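Local coordinates for protein ABC transporter (Thermotoga maritima, PDB 1JI0) that binds ATP and is probably the ATP-hydrolysing subunit of a transporter that carries branched-chain amino acids across the membrane, at residues A21-L27 and T46-S50; R31-L37 and T190-E196. All coordinates share one frame. Residue numbers count along the deposited sequence, not the author numbering.

Contact 1: A21-L27 and T46-S50; sequences AIKGIDL and TTTLS. With ATP (adenosine-5'-triphosphate), chain B.
The helix that follows the P-loop (Walker A) of an ABC ATPase must meet both phosphate and protein interior; here successive threonines do so. Residues 46-50 are regular helix, with Ser50 N bonded to Thr46 O. Strand 21-23 passes it at 77°, the axes 8.6 Å apart, so that Ala21 lies nearest Thr47 and Ile22 nearest Thr48, both CA pairs 7.3 Å apart. Ala21 and Ile22 both face Val14 in a classic beta bulge; at Gly24 (phi 80°, psi 62°) the chain turns a corner into strand 25-27, Gly24 and Ile25 both facing Leu12 in a G1 beta bulge. Thr48, Thr47 and Ile22 bury the most surface. Thr48, chi1 m, is met by three side chains of 21-27: Ile22 CD1 (m, m) lies 3.4 Å and Ile25 CD1 (p, t) 3.8 Å from Thr48 OG1, while Leu27 CD1 reaches Thr48 CG2 at 4.0 Å. Thr48 OG1 is hydrogen-bonded to Gly44 O, one turn back. Thr47, also m, sets CG2 3.9 Å from both Ala21 CB and Ile22 CG1, and Thr47 OG1 donates to ATP O2A at 2.7 Å. Thr46 N donates a very short hydrogen bond (2.3 Å) to ATP O2B. This packing of the antiparallel sheet on the P-loop helix is characteristic of ABC ATPase domains. No hydrogen bond joins the segments: van der Waals packing leaves Thr46 N and Thr47 OG1 to the phosphates.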
loop_
_atom_site.group_PDB
_atom_site.type_symbol
_atom_site.label_atom_id
_atom_site.label_comp_id
_atom_site.label_asym_id
_atom_site.label_seq_id
_atom_site.Cartn_x
_atom_site.Cartn_y
_atom_site.Cartn_z
ATOM N N ALA A 21 -15.842 12.747 -2.964
ATOM C CA ALA A 21 -15.209 11.436 -3.033
ATOM C C ALA A 21 -15.311 10.562 -1.783
ATOM O O ALA A 21 -15.796 9.436 -1.854
ATOM C CB ALA A 21 -13.755 11.601 -3.428
ATOM N N ILE A 22 -14.836 11.068 -0.648
ATOM C CA ILE A 22 -14.890 10.316 0.600
ATOM C C ILE A 22 -15.876 11.013 1.522
ATOM O O ILE A 22 -15.735 12.201 1.794
ATOM C CB ILE A 22 -13.509 10.246 1.273
ATOM C CG1 ILE A 22 -12.468 9.703 0.292
ATOM C CG2 ILE A 22 -13.581 9.353 2.497
ATOM C CD1 ILE A 22 -12.773 8.302 -0.225
ATOM N N LYS A 23 -16.868 10.276 2.004
ATOM C CA LYS A 23 -17.892 10.866 2.857
ATOM C C LYS A 23 -17.899 10.457 4.327
ATOM O O LYS A 23 -18.882 9.906 4.802
ATOM C CB LYS A 23 -19.266 10.575 2.257
ATOM C CG LYS A 23 -19.332 10.827 0.760
ATOM C CD LYS A 23 -20.650 10.353 0.189
ATOM C CE LYS A 23 -20.708 10.565 -1.311
ATOM N NZ LYS A 23 -21.965 10.011 -1.867
ATOM N N GLY A 24 -16.813 10.741 5.039
ATOM C CA GLY A 24 -16.737 10.427 6.461
ATOM C C GLY A 24 -16.424 8.987 6.826
ATOM O O GLY A 24 -17.225 8.319 7.471
ATOM N N ILE A 25 -15.257 8.501 6.431
ATOM C CA ILE A 25 -14.891 7.125 6.741
ATOM C C ILE A 25 -13.952 7.046 7.943
ATOM O O ILE A 25 -13.259 8.014 8.261
ATOM C CB ILE A 25 -14.194 6.452 5.541
ATOM C CG1 ILE A 25 -12.920 7.223 5.191
ATOM C CG2 ILE A 25 -15.155 6.388 4.342
ATOM C CD1 ILE A 25 -12.022 6.497 4.236
ATOM N N ASP A 26 -13.951 5.887 8.604
ATOM C CA ASP A 26 -13.082 5.630 9.757
ATOM C C ASP A 26 -12.292 4.359 9.442
ATOM O O ASP A 26 -12.854 3.402 8.920
ATOM C CB ASP A 26 -13.907 5.388 11.023
ATOM C CG ASP A 26 -14.812 6.559 11.371
ATOM O OD1 ASP A 26 -14.299 7.656 11.679
ATOM O OD2 ASP A 26 -16.047 6.371 11.333
ATOM N N LEU A 27 -11.001 4.353 9.753
ATOM C CA LEU A 27 -10.152 3.187 9.511
ATOM C C LEU A 27 -9.038 3.152 10.532
ATOM O O LEU A 27 -8.602 4.192 11.009
ATOM C CB LEU A 27 -9.448 3.261 8.156
ATOM C CG LEU A 27 -10.098 3.576 6.821
ATOM C CD1 LEU A 27 -8.978 3.934 5.838
ATOM C CD2 LEU A 27 -10.906 2.392 6.331
ATOM N N THR A 46 -8.005 5.171 -4.102
ATOM C CA THR A 46 -6.790 5.952 -4.340
ATOM C C THR A 46 -6.888 7.303 -3.640
ATOM O O THR A 46 -5.896 7.817 -3.131
ATOM C CB THR A 46 -6.564 6.205 -5.848
ATOM O OG1 THR A 46 -6.240 4.971 -6.490
ATOM C CG2 THR A 46 -5.410 7.186 -6.073
ATOM N N THR A 47 -8.087 7.872 -3.624
ATOM C CA THR A 47 -8.300 9.154 -2.975
ATOM C C THR A 47 -7.977 9.008 -1.489
ATOM O O THR A 47 -7.332 9.874 -0.904
ATOM C CB THR A 47 -9.754 9.633 -3.160
ATOM O OG1 THR A 47 -10.017 9.814 -4.556
ATOM C CG2 THR A 47 -9.984 10.968 -2.443
ATOM N N THR A 48 -8.401 7.898 -0.886
ATOM C CA THR A 48 -8.127 7.672 0.528
ATOM C C THR A 48 -6.629 7.679 0.792
ATOM O O THR A 48 -6.166 8.361 1.708
ATOM C CB THR A 48 -8.732 6.341 1.016
ATOM O OG1 THR A 48 -10.156 6.402 0.883
ATOM C CG2 THR A 48 -8.375 6.084 2.479
ATOM N N LEU A 49 -5.872 6.943 -0.018
ATOM C CA LEU A 49 -4.423 6.882 0.147
ATOM C C LEU A 49 -3.779 8.237 -0.128
ATOM O O LEU A 49 -2.796 8.611 0.523
ATOM C CB LEU A 49 -3.802 5.849 -0.798
ATOM C CG LEU A 49 -4.172 4.372 -0.674
ATOM C CD1 LEU A 49 -3.312 3.572 -1.633
ATOM C CD2 LEU A 49 -3.945 3.879 0.742
ATOM N N SER A 50 -4.319 8.958 -1.109
ATOM C CA SER A 50 -3.792 10.271 -1.462
ATOM C C SER A 50 -3.991 11.234 -0.305
ATOM O O SER A 50 -3.093 12.004 0.024
ATOM C CB SER A 50 -4.487 10.814 -2.714
ATOM O OG SER A 50 -4.085 10.085 -3.868
HETATM P PG ATP B . -7.994 3.645 -8.491
HETATM O O1G ATP B . -7.927 2.845 -9.727
HETATM O O2G ATP B . -7.495 2.960 -7.279
HETATM O O3G ATP B . -7.551 5.072 -8.686
HETATM P PB ATP B . -10.367 4.269 -6.867
HETATM O O1B ATP B . -11.637 3.493 -6.700
HETATM O O2B ATP B . -9.432 4.309 -5.758
HETATM O O3B ATP B . -9.580 3.706 -8.180
HETATM P PA ATP B . -10.515 7.201 -6.953
HETATM O O1A ATP B . -9.119 7.548 -7.253
HETATM O O2A ATP B . -11.043 7.544 -5.606
HETATM O O3A ATP B . -10.788 5.675 -7.350
HETATM O "O5'" ATP B . -11.412 7.869 -8.045
HETATM C "C5'" ATP B . -12.830 7.683 -8.052
HETATM C "C4'" ATP B . -13.554 8.905 -7.615
HETATM O "O4'" ATP B . -13.314 9.930 -8.622
HETATM C "C3'" ATP B . -15.050 8.713 -7.601
HETATM O "O3'" ATP B . -15.588 9.212 -6.361
HETATM C "C2'" ATP B . -15.523 9.477 -8.804
HETATM O "O2'" ATP B . -16.838 10.006 -8.681
HETATM C "C1'" ATP B . -14.529 10.651 -8.829
HETATM N N9 ATP B . -14.432 11.435 -10.119
HETATM C C8 ATP B . -13.301 11.967 -10.704
HETATM N N7 ATP B . -13.499 12.613 -11.820
HETATM C C5 ATP B . -14.872 12.507 -11.996
HETATM C C6 ATP B . -15.752 12.992 -13.012
HETATM N N6 ATP B . -15.287 13.691 -14.034
HETATM N N1 ATP B . -17.084 12.725 -12.916
HETATM C C2 ATP B . -17.538 12.016 -11.874
HETATM N N3 ATP B . -16.823 11.502 -10.849
HETATM C C4 ATP B . -15.465 11.790 -10.974
#

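Contact 2: R31-L37 and T190-E196; sequences RGQIVTL and TTILLVE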
loop_
_atom_site.group_PDB
_atom_site.type_symbol
_atom_site.label_atom_id
_atom_site.label_comp_id
_atom_site.label_asym_id
_atom_site.label_seq_id
_atom_site.Cartn_x
_atom_site.Cartn_y
_atom_site.Cartn_z
ATOM N N ARG A 31 -0.446 -2.033 14.268
ATOM C CA ARG A 31 0.965 -2.334 14.081
ATOM C C ARG A 31 1.161 -3.804 13.737
ATOM O O ARG A 31 0.564 -4.676 14.368
ATOM C CB ARG A 31 1.747 -1.993 15.360
ATOM C CG ARG A 31 3.241 -2.372 15.331
ATOM C CD ARG A 31 3.987 -1.701 16.481
ATOM N NE ARG A 31 3.817 -0.248 16.412
ATOM C CZ ARG A 31 4.462 0.549 15.560
ATOM N NH1 ARG A 31 5.342 0.046 14.711
ATOM N NH2 ARG A 31 4.189 1.848 15.522
ATOM N N GLY A 32 1.990 -4.065 12.728
ATOM C CA GLY A 32 2.291 -5.430 12.323
ATOM C C GLY A 32 1.231 -6.158 11.520
ATOM O O GLY A 32 1.399 -7.333 11.205
ATOM N N GLN A 33 0.140 -5.480 11.180
ATOM C CA GLN A 33 -0.914 -6.135 10.414
ATOM C C GLN A 33 -0.991 -5.671 8.969
ATOM O O GLN A 33 -0.372 -4.677 8.580
ATOM C CB GLN A 33 -2.282 -5.892 11.070
ATOM C CG GLN A 33 -2.496 -6.619 12.387
ATOM C CD GLN A 33 -3.901 -6.421 12.927
ATOM O OE1 GLN A 33 -4.824 -6.121 12.175
ATOM N NE2 GLN A 33 -4.070 -6.596 14.231
ATOM N N ILE A 34 -1.744 -6.415 8.170
ATOM C CA ILE A 34 -1.984 -6.050 6.784
ATOM C C ILE A 34 -3.462 -5.716 6.776
ATOM O O ILE A 34 -4.299 -6.568 7.088
ATOM C CB ILE A 34 -1.749 -7.223 5.807
ATOM C CG1 ILE A 34 -0.255 -7.506 5.660
ATOM C CG2 ILE A 34 -2.379 -6.888 4.446
ATOM C CD1 ILE A 34 0.046 -8.828 4.933
ATOM N N VAL A 35 -3.789 -4.470 6.465
ATOM C CA VAL A 35 -5.180 -4.048 6.399
ATOM C C VAL A 35 -5.477 -3.730 4.947
ATOM O O VAL A 35 -4.663 -3.119 4.268
ATOM C CB VAL A 35 -5.436 -2.788 7.256
ATOM C CG1 VAL A 35 -6.822 -2.219 6.945
ATOM C CG2 VAL A 35 -5.346 -3.146 8.727
ATOM N N THR A 36 -6.636 -4.146 4.459
ATOM C CA THR A 36 -6.955 -3.864 3.083
ATOM C C THR A 36 -8.250 -3.084 2.920
ATOM O O THR A 36 -9.218 -3.251 3.669
ATOM C CB THR A 36 -7.017 -5.164 2.239
ATOM O OG1 THR A 36 -7.177 -4.820 0.855
ATOM C CG2 THR A 36 -8.186 -6.051 2.684
ATOM N N LEU A 37 -8.235 -2.197 1.939
ATOM C CA LEU A 37 -9.385 -1.384 1.605
ATOM C C LEU A 37 -9.742 -1.877 0.211
ATOM O O LEU A 37 -8.931 -1.791 -0.710
ATOM C CB LEU A 37 -8.975 0.086 1.597
ATOM C CG LEU A 37 -9.980 1.171 1.239
ATOM C CD1 LEU A 37 -11.188 1.119 2.176
ATOM C CD2 LEU A 37 -9.267 2.524 1.340
ATOM N N THR A 190 6.570 -5.407 8.988
ATOM C CA THR A 190 6.063 -4.219 8.320
ATOM C C THR A 190 4.535 -4.097 8.299
ATOM O O THR A 190 3.831 -5.021 7.905
ATOM C CB THR A 190 6.603 -4.166 6.886
ATOM O OG1 THR A 190 8.034 -4.270 6.925
ATOM C CG2 THR A 190 6.226 -2.872 6.212
ATOM N N THR A 191 4.035 -2.944 8.729
ATOM C CA THR A 191 2.603 -2.671 8.746
ATOM C C THR A 191 2.228 -2.232 7.342
ATOM O O THR A 191 2.894 -1.376 6.756
ATOM C CB THR A 191 2.274 -1.545 9.741
ATOM O OG1 THR A 191 2.768 -1.908 11.035
ATOM C CG2 THR A 191 0.772 -1.319 9.818
ATOM N N ILE A 192 1.166 -2.816 6.803
ATOM C CA ILE A 192 0.730 -2.520 5.443
ATOM C C ILE A 192 -0.730 -2.114 5.289
ATOM O O ILE A 192 -1.609 -2.678 5.946
ATOM C CB ILE A 192 0.957 -3.762 4.532
ATOM C CG1 ILE A 192 2.444 -4.098 4.472
ATOM C CG2 ILE A 192 0.386 -3.515 3.130
ATOM C CD1 ILE A 192 2.755 -5.413 3.771
ATOM N N LEU A 193 -0.977 -1.131 4.421
ATOM C CA LEU A 193 -2.333 -0.695 4.087
ATOM C C LEU A 193 -2.404 -0.974 2.588
ATOM O O LEU A 193 -1.746 -0.314 1.782
ATOM C CB LEU A 193 -2.574 0.796 4.378
ATOM C CG LEU A 193 -4.020 1.247 4.078
ATOM C CD1 LEU A 193 -5.001 0.244 4.628
ATOM C CD2 LEU A 193 -4.322 2.586 4.707
ATOM N N LEU A 194 -3.193 -1.981 2.233
ATOM C CA LEU A 194 -3.329 -2.433 0.861
ATOM C C LEU A 194 -4.678 -2.100 0.239
ATOM O O LEU A 194 -5.723 -2.504 0.752
ATOM C CB LEU A 194 -3.111 -3.953 0.834
ATOM C CG LEU A 194 -3.303 -4.762 -0.446
ATOM C CD1 LEU A 194 -2.172 -4.438 -1.432
ATOM C CD2 LEU A 194 -3.302 -6.250 -0.111
ATOM N N VAL A 195 -4.649 -1.349 -0.860
ATOM C CA VAL A 195 -5.860 -0.997 -1.584
ATOM C C VAL A 195 -5.885 -1.902 -2.818
ATOM O O VAL A 195 -4.908 -1.972 -3.560
ATOM C CB VAL A 195 -5.848 0.477 -2.027
ATOM C CG1 VAL A 195 -6.942 0.710 -3.046
ATOM C CG2 VAL A 195 -6.055 1.388 -0.823
ATOM N N GLU A 196 -6.996 -2.598 -3.035
ATOM C CA GLU A 196 -7.089 -3.514 -4.164
ATOM C C GLU A 196 -8.469 -3.644 -4.772
ATOM O O GLU A 196 -9.487 -3.434 -4.117
ATOM C CB GLU A 196 -6.606 -4.913 -3.753
ATOM C CG GLU A 196 -5.153 -5.215 -4.083
ATOM C CD GLU A 196 -4.909 -5.339 -5.578
ATOM O OE1 GLU A 196 -5.891 -5.293 -6.346
ATOM O OE2 GLU A 196 -3.742 -5.488 -5.988
#
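Main-chain hydrogen bonding dominates where strands 34-37 and 192-196 run side by side in parallel. The ladder zigzags from Ile192 N to Gln33 O (3.0 Å), Val35 N to Ile192 O (2.9 Å), Leu194 N to Val35 O (2.8 Å), Leu37 N to Leu194 O (2.8 Å) and Glu196 N to Leu37 O (3.1 Å). Two threonines add to it: Thr36 OG1 donates to Leu194 O at 2.7 Å, giving that carbonyl a second donor, and Thr191 OG1 accepts from Gly32 N at 2.9 Å before the regular pairing begins. On one face Ile34 CG1 packs 4.1 Å from Ile192 CB, and helix 172-187 lies against both Ile34 and Leu194. On the other, Val35 CG1 meets Leu193 CD1 at 3.8 Å and Leu37 CB meets Val195 CG2 at 4.0 Å; helix 45-52 packs on Leu37, Leu193 and Val195. Strand 192-196 lies between strand 34-38, which leads into the P-loop, and strand 160-164, an order characteristic of the RecA-like core of ABC ATPases. Backbone bonds thus fix the register, leaving mostly apolar side chains to receive a helix on each face.

Both contacts are buried, yet they illustrate two ways of building an interior. Contact 2 lies nearer the centre of the chain and joins neighbouring strands of the mixed sheet by backbone hydrogen bonds; contact 1, further out, sets strands that pair with strand 5-16 of the antiparallel sheet against a helix through side chains alone, and buries about a third as much surface. Helix 45-52, part of contact 1, packs against the strands of contact 2. It follows strand 34-38 in the chain and lies between the two sheets: Leu49 CG packs 3.5 Å from Val195 CG2, and Thr48 CG2 3.8 Å from Leu37 CD2. The nucleotide is bound by the helical segment 46-50 of contact 1, whereas contact 2 merely approaches it at Val195.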